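Local coordinates for protein alpha-1,3-glucanase (Paenibacillus glycanilyticus, PDB 6K0P) that probably hydrolyses alpha-1,3-glucan as a family 87 glycoside hydrolase, and binds the alpha-1,3-linked disaccharide nigerose, at residues S53-D58 against E62-T67; F389-G394 against Q430-D435. The protein carries 1 engineered substitution. All coordinates share one frame; numbering follows the deposited sequence. Where two conformers were deposited one is given.

Contact 1. Residues S53-D58 against E62-T67; sequences SSVYLD and EYVEFT. With CA (calcium ion), chain J.
E62 and L57 carry most of the surface buried between residues 53-58 and 62-67, in a contact that is part polar and part apolar. The polar part is a single hydrogen bond: D58 N donates to E62 OE1 over 2.8 Å, nearly straight at 166°, reaching the oxygen from above the carboxylate plane. The E62 side chain gets there because CG stands beside its own backbone N, anti to the carbonyl carbon (chi1 -71°), and the chain runs on extended from there. E62 OE1 also lies 3.5 Å from L57 CA. Nearer the backbone the contact is apolar, with E62 CB 4.1 Å from L57 CB. L57 CD2 then comes to 3.7 Å from Y63 C, while L57 CD1 lies 3.8 Å from E62 O, so the isopropyl end rests mainly on the backbone of E62 and Y63. Cutting E62 back to alanine removes the carboxylate, and D58 N would probably be left without this acceptor, its strand end freer to move.

Strand 55-57 belongs to one antiparallel sheet and strand 63-67 is an outermost strand of another. Their axes approach to 7.7 Å at 135°, consistent with the chain stepping from one sheet to the other in a galactose-binding-like beta-sandwich. V55 CG1 lies 4.4 Å from V64 CB, continuing the apolar layer. L57 also touches I165 and V167 of strand 165-173. At the other end of the segment S53 O binds the calcium ion at 2.4 Å, alongside E23, E25, S50 and D168.

Contact 2. Residues F389-G394 against Q430-D435; sequences FAVYGG and QDTVID
V391 and T432 reach toward each other and meet tip to tip, methyl against methyl. The closest pair is V391 CG2 and T432 CG2 at 4.0 Å. V391 CG1 is slightly farther from T432 CG2, at 4.2 Å, so one threonine methyl faces both branches of the valine. The rotamers account for this. In V391 the branch CG1 sits between the backbone N and the carbonyl carbon (chi1 58°), which puts CG2 anti to the N. In T432 the methyl takes that same anti place, while OG1 turns beside the backbone N (chi1 -63°). The threonine therefore divides its work, with CG2 given to the valine and OG1 directed to the glycine turn that follows strand 389-392.

That hydroxyl does not bond the turn directly: T432 OG1 and G394 O are 3.9 Å apart, too far for a hydrogen bond. A water fills the role instead, 2.7 Å from T432 OG1 and donating to G393 O at 2.8 Å, which ties the buried hydroxyl to a backbone carbonyl across the contact. At G394 the backbone is unusual (phi 108°), and a beta carbon there would press against the carbonyl oxygen of G393, so the lack of a side chain fits the turn.

Parallel pairing from coil to coil is consistent with the right-handed parallel beta-helix of pectate-lyase-like proteins. Strand 389-392 pairs with 357-360 and 409-416, and strand 432-435 with 397-407 and 475-485. The two do not pair; they lie on different faces and in different coils, and V391 and T432 meet inside the helix beside F399 of strand 397-407, which touches both, while I415 of strand 409-416 packs on V391 and I477 of strand 475-485 on T432.

In the fold
From the N terminus, contact 1 comes first: the three residues between 53-58 and 62-67 form a tight connection that passes the chain from one sheet of the calcium-binding first domain to the other. Contact 2 opens far later and closes a longer excursion of 35 residues, 16 of them in strands, within the beta-helical second domain. The two are in series, neither nested nor crossed, and lie on opposite sides of the chain's centre, with contact centres 40 Å apart and nearest atoms about 19 Å apart. Contact 2 brings together strands of different coils of the beta-helix, with strands 397-407 and 409-416 between them along the chain.

Contact 1. Residues S53-D58 against E62-T67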
loop_
_atom_site.group_PDB
_atom_site.type_symbol
_atom_site.label_atom_id
_atom_site.label_comp_id
_atom_site.label_asym_id
_atom_site.label_seq_id
_atom_site.Cartn_x
_atom_site.Cartn_y
_atom_site.Cartn_z
ATOM N N SER A 53 0.652 -16.155 -6.504
ATOM C CA SER A 53 1.503 -17.315 -6.720
ATOM C C SER A 53 2.962 -16.968 -6.444
ATOM O O SER A 53 3.383 -15.813 -6.527
ATOM C CB SER A 53 1.337 -17.862 -8.144
ATOM O OG SER A 53 2.175 -18.987 -8.374
ATOM N N SER A 54 3.725 -18.005 -6.119
ATOM C CA SER A 54 5.167 -17.926 -5.936
ATOM C C SER A 54 5.768 -19.217 -6.457
ATOM O O SER A 54 5.050 -20.168 -6.783
ATOM C CB SER A 54 5.541 -17.788 -4.457
ATOM O OG SER A 54 5.145 -16.536 -3.959
ATOM N N VAL A 55 7.095 -19.259 -6.527
ATOM C CA VAL A 55 7.807 -20.495 -6.844
ATOM C C VAL A 55 8.543 -20.937 -5.594
ATOM O O VAL A 55 9.393 -20.206 -5.070
ATOM C CB VAL A 55 8.764 -20.341 -8.032
ATOM C CG1 VAL A 55 9.470 -21.672 -8.292
ATOM C CG2 VAL A 55 8.003 -19.889 -9.274
ATOM N N TYR A 56 8.202 -22.128 -5.111
ATOM C CA TYR A 56 8.772 -22.698 -3.901
ATOM C C TYR A 56 10.037 -23.465 -4.261
ATOM O O TYR A 56 9.995 -24.407 -5.064
ATOM C CB TYR A 56 7.721 -23.646 -3.327
ATOM C CG TYR A 56 8.016 -24.376 -2.033
ATOM C CD1 TYR A 56 8.443 -23.708 -0.888
ATOM C CD2 TYR A 56 7.778 -25.738 -1.942
ATOM C CE1 TYR A 56 8.653 -24.397 0.313
ATOM C CE2 TYR A 56 7.984 -26.422 -0.766
ATOM C CZ TYR A 56 8.423 -25.757 0.352
ATOM O OH TYR A 56 8.603 -26.473 1.525
ATOM N N LEU A 57 11.162 -23.061 -3.672
ATOM C CA LEU A 57 12.437 -23.745 -3.840
ATOM C C LEU A 57 12.706 -24.524 -2.562
ATOM O O LEU A 57 12.803 -23.939 -1.480
ATOM C CB LEU A 57 13.567 -22.750 -4.113
ATOM C CG LEU A 57 13.319 -21.684 -5.181
ATOM C CD1 LEU A 57 14.545 -20.780 -5.318
ATOM C CD2 LEU A 57 12.970 -22.327 -6.525
ATOM N N ASP A 58 12.826 -25.846 -2.689
ATOM C CA ASP A 58 12.802 -26.712 -1.520
ATOM C C ASP A 58 13.876 -27.789 -1.579
ATOM O O ASP A 58 13.838 -28.732 -0.776
ATOM C CB ASP A 58 11.415 -27.338 -1.409
ATOM C CG ASP A 58 11.178 -28.025 -0.088
ATOM O OD1 ASP A 58 11.738 -27.593 0.943
ATOM O OD2 ASP A 58 10.424 -29.022 -0.099
ATOM N N GLU A 62 17.515 -26.070 -6.658
ATOM C CA GLU A 62 16.276 -25.534 -7.204
ATOM C C GLU A 62 16.406 -24.031 -7.422
ATOM O O GLU A 62 17.026 -23.321 -6.627
ATOM C CB GLU A 62 15.078 -25.887 -6.318
ATOM C CG GLU A 62 14.753 -27.377 -6.419
ATOM C CD GLU A 62 13.454 -27.788 -5.764
ATOM O OE1 GLU A 62 12.686 -26.927 -5.282
ATOM O OE2 GLU A 62 13.205 -29.014 -5.752
ATOM N N TYR A 63 15.851 -23.557 -8.530
ATOM C CA TYR A 63 16.062 -22.182 -8.956
ATOM C C TYR A 63 14.810 -21.677 -9.653
ATOM O O TYR A 63 13.960 -22.455 -10.101
ATOM C CB TYR A 63 17.239 -22.081 -9.947
ATOM C CG TYR A 63 16.948 -22.775 -11.260
ATOM C CD1 TYR A 63 17.217 -24.124 -11.426
ATOM C CD2 TYR A 63 16.352 -22.094 -12.311
ATOM C CE1 TYR A 63 16.916 -24.773 -12.619
ATOM C CE2 TYR A 63 16.045 -22.735 -13.503
ATOM C CZ TYR A 63 16.325 -24.072 -13.641
ATOM O OH TYR A 63 16.026 -24.706 -14.832
ATOM N N VAL A 64 14.724 -20.360 -9.788
ATOM C CA VAL A 64 13.822 -19.735 -10.744
ATOM C C VAL A 64 14.635 -18.712 -11.523
ATOM O O VAL A 64 15.426 -17.966 -10.935
ATOM C CB VAL A 64 12.580 -19.110 -10.073
ATOM C CG1 VAL A 64 12.975 -18.259 -8.875
ATOM C CG2 VAL A 64 11.774 -18.307 -11.091
ATOM N N GLU A 65 14.484 -18.715 -12.847
ATOM C CA GLU A 65 15.325 -17.911 -13.731
ATOM C C GLU A 65 14.506 -16.750 -14.278
ATOM O O GLU A 65 13.562 -16.958 -15.053
ATOM C CB GLU A 65 15.841 -18.783 -14.872
ATOM C CG GLU A 65 16.786 -18.059 -15.820
ATOM C CD GLU A 65 17.288 -18.969 -16.917
ATOM O OE1 GLU A 65 16.480 -19.348 -17.794
ATOM O OE2 GLU A 65 18.481 -19.320 -16.890
ATOM N N PHE A 66 14.881 -15.528 -13.891
ATOM C CA PHE A 66 14.300 -14.310 -14.435
ATOM C C PHE A 66 15.144 -13.823 -15.607
ATOM O O PHE A 66 16.319 -14.168 -15.743
ATOM C CB PHE A 66 14.295 -13.193 -13.383
ATOM C CG PHE A 66 13.451 -13.475 -12.172
ATOM C CD1 PHE A 66 13.956 -14.207 -11.115
ATOM C CD2 PHE A 66 12.163 -12.966 -12.074
ATOM C CE1 PHE A 66 13.188 -14.459 -9.987
ATOM C CE2 PHE A 66 11.394 -13.210 -10.953
ATOM C CZ PHE A 66 11.907 -13.952 -9.909
ATOM N N THR A 67 14.534 -12.987 -16.446
ATOM C CA THR A 67 15.249 -12.319 -17.529
ATOM C C THR A 67 15.023 -10.820 -17.407
ATOM O O THR A 67 13.878 -10.358 -17.397
ATOM C CB THR A 67 14.777 -12.816 -18.897
ATOM O OG1 THR A 67 14.977 -14.233 -18.979
ATOM C CG2 THR A 67 15.577 -12.143 -20.011
HETATM CA CA CA J . 4.290 -13.831 -7.465
#

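Contact 2. Residues F389-G394 against Q430-D435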
loop_
_atom_site.group_PDB
_atom_site.type_symbol
_atom_site.label_atom_id
_atom_site.label_comp_id
_atom_site.label_asym_id
_atom_site.label_seq_id
_atom_site.Cartn_x
_atom_site.Cartn_y
_atom_site.Cartn_z
ATOM N N PHE A 389 -6.849 1.793 -1.745
ATOM C CA PHE A 389 -7.178 3.212 -1.745
ATOM C C PHE A 389 -8.488 3.378 -0.993
ATOM O O PHE A 389 -9.419 2.600 -1.197
ATOM C CB PHE A 389 -7.334 3.730 -3.190
ATOM C CG PHE A 389 -6.135 3.467 -4.047
ATOM C CD1 PHE A 389 -5.034 4.316 -3.995
ATOM C CD2 PHE A 389 -6.088 2.355 -4.882
ATOM C CE1 PHE A 389 -3.911 4.058 -4.760
ATOM C CE2 PHE A 389 -4.967 2.096 -5.654
ATOM C CZ PHE A 389 -3.881 2.957 -5.597
ATOM N N ALA A 390 -8.564 4.380 -0.120
ATOM C CA ALA A 390 -9.770 4.562 0.676
ATOM C C ALA A 390 -10.072 6.040 0.836
ATOM O O ALA A 390 -9.193 6.825 1.211
ATOM C CB ALA A 390 -9.634 3.905 2.054
ATOM N N VAL A 391 -11.321 6.410 0.568
ATOM C CA VAL A 391 -11.765 7.788 0.727
ATOM C C VAL A 391 -13.007 7.790 1.606
ATOM O O VAL A 391 -14.006 7.128 1.288
ATOM C CB VAL A 391 -11.984 8.497 -0.624
ATOM C CG1 VAL A 391 -12.988 7.774 -1.497
ATOM C CG2 VAL A 391 -12.380 9.958 -0.413
ATOM N N TYR A 392 -12.927 8.495 2.726
ATOM C CA TYR A 392 -13.994 8.564 3.713
ATOM C C TYR A 392 -14.497 10.002 3.726
ATOM O O TYR A 392 -13.909 10.871 4.379
ATOM C CB TYR A 392 -13.465 8.136 5.080
ATOM C CG TYR A 392 -12.828 6.754 5.106
ATOM C CD1 TYR A 392 -13.602 5.608 5.264
ATOM C CD2 TYR A 392 -11.449 6.602 4.978
ATOM C CE1 TYR A 392 -13.016 4.346 5.298
ATOM C CE2 TYR A 392 -10.859 5.348 5.016
ATOM C CZ TYR A 392 -11.641 4.230 5.168
ATOM O OH TYR A 392 -11.052 2.981 5.192
ATOM N N GLY A 393 -15.584 10.256 2.992
ATOM C CA GLY A 393 -16.124 11.603 2.877
ATOM C C GLY A 393 -15.185 12.536 2.124
ATOM O O GLY A 393 -14.228 12.125 1.469
ATOM N N GLY A 394 -15.486 13.825 2.227
ATOM C CA GLY A 394 -14.687 14.859 1.594
ATOM C C GLY A 394 -15.425 15.470 0.417
ATOM O O GLY A 394 -16.526 15.055 0.054
ATOM N N GLN A 430 -19.061 18.774 -4.079
ATOM C CA GLN A 430 -18.252 18.659 -5.281
ATOM C C GLN A 430 -17.718 17.237 -5.387
ATOM O O GLN A 430 -17.483 16.570 -4.370
ATOM C CB GLN A 430 -17.109 19.697 -5.285
ATOM C CG GLN A 430 -17.635 21.134 -5.274
ATOM C CD GLN A 430 -16.551 22.196 -5.426
ATOM O OE1 GLN A 430 -15.359 21.899 -5.435
ATOM N NE2 GLN A 430 -16.972 23.448 -5.553
ATOM N N ASP A 431 -17.532 16.782 -6.626
ATOM C CA ASP A 431 -17.257 15.372 -6.886
ATOM C C ASP A 431 -15.992 14.871 -6.195
ATOM O O ASP A 431 -14.956 15.548 -6.155
ATOM C CB ASP A 431 -17.084 15.135 -8.384
ATOM C CG ASP A 431 -18.393 14.906 -9.099
ATOM O OD1 ASP A 431 -19.418 14.616 -8.440
ATOM O OD2 ASP A 431 -18.385 15.020 -10.333
ATOM N N THR A 432 -16.089 13.648 -5.685
ATOM C CA THR A 432 -14.939 12.809 -5.396
ATOM C C THR A 432 -14.783 11.913 -6.613
ATOM O O THR A 432 -15.720 11.194 -6.979
ATOM C CB THR A 432 -15.216 11.986 -4.143
ATOM O OG1 THR A 432 -15.387 12.871 -3.026
ATOM C CG2 THR A 432 -14.070 11.009 -3.868
ATOM N N VAL A 433 -13.627 11.991 -7.266
ATOM C CA VAL A 433 -13.437 11.411 -8.589
ATOM C C VAL A 433 -12.394 10.309 -8.513
ATOM O O VAL A 433 -11.285 10.527 -8.005
ATOM C CB VAL A 433 -13.013 12.472 -9.618
ATOM C CG1 VAL A 433 -12.758 11.819 -10.983
ATOM C CG2 VAL A 433 -14.054 13.574 -9.717
ATOM N N ILE A 434 -12.752 9.136 -9.020
ATOM C CA ILE A 434 -11.811 8.062 -9.306
ATOM C C ILE A 434 -11.737 7.986 -10.827
ATOM O O ILE A 434 -12.734 7.686 -11.489
ATOM C CB ILE A 434 -12.263 6.727 -8.691
ATOM C CG1 ILE A 434 -12.080 6.730 -7.161
ATOM C CG2 ILE A 434 -11.466 5.570 -9.303
ATOM C CD1 ILE A 434 -13.076 7.564 -6.381
ATOM N N ASP A 435 -10.579 8.300 -11.399
ATOM C CA ASP A 435 -10.441 8.439 -12.848
ATOM C C ASP A 435 -9.187 7.717 -13.315
ATOM O O ASP A 435 -8.075 8.222 -13.135
ATOM C CB ASP A 435 -10.378 9.915 -13.241
ATOM C CG ASP A 435 -10.080 10.121 -14.723
ATOM O OD1 ASP A 435 -10.271 9.188 -15.530
ATOM O OD2 ASP A 435 -9.638 11.230 -15.076
HETATM O O HOH W 1 -13.480 13.166 -1.071
#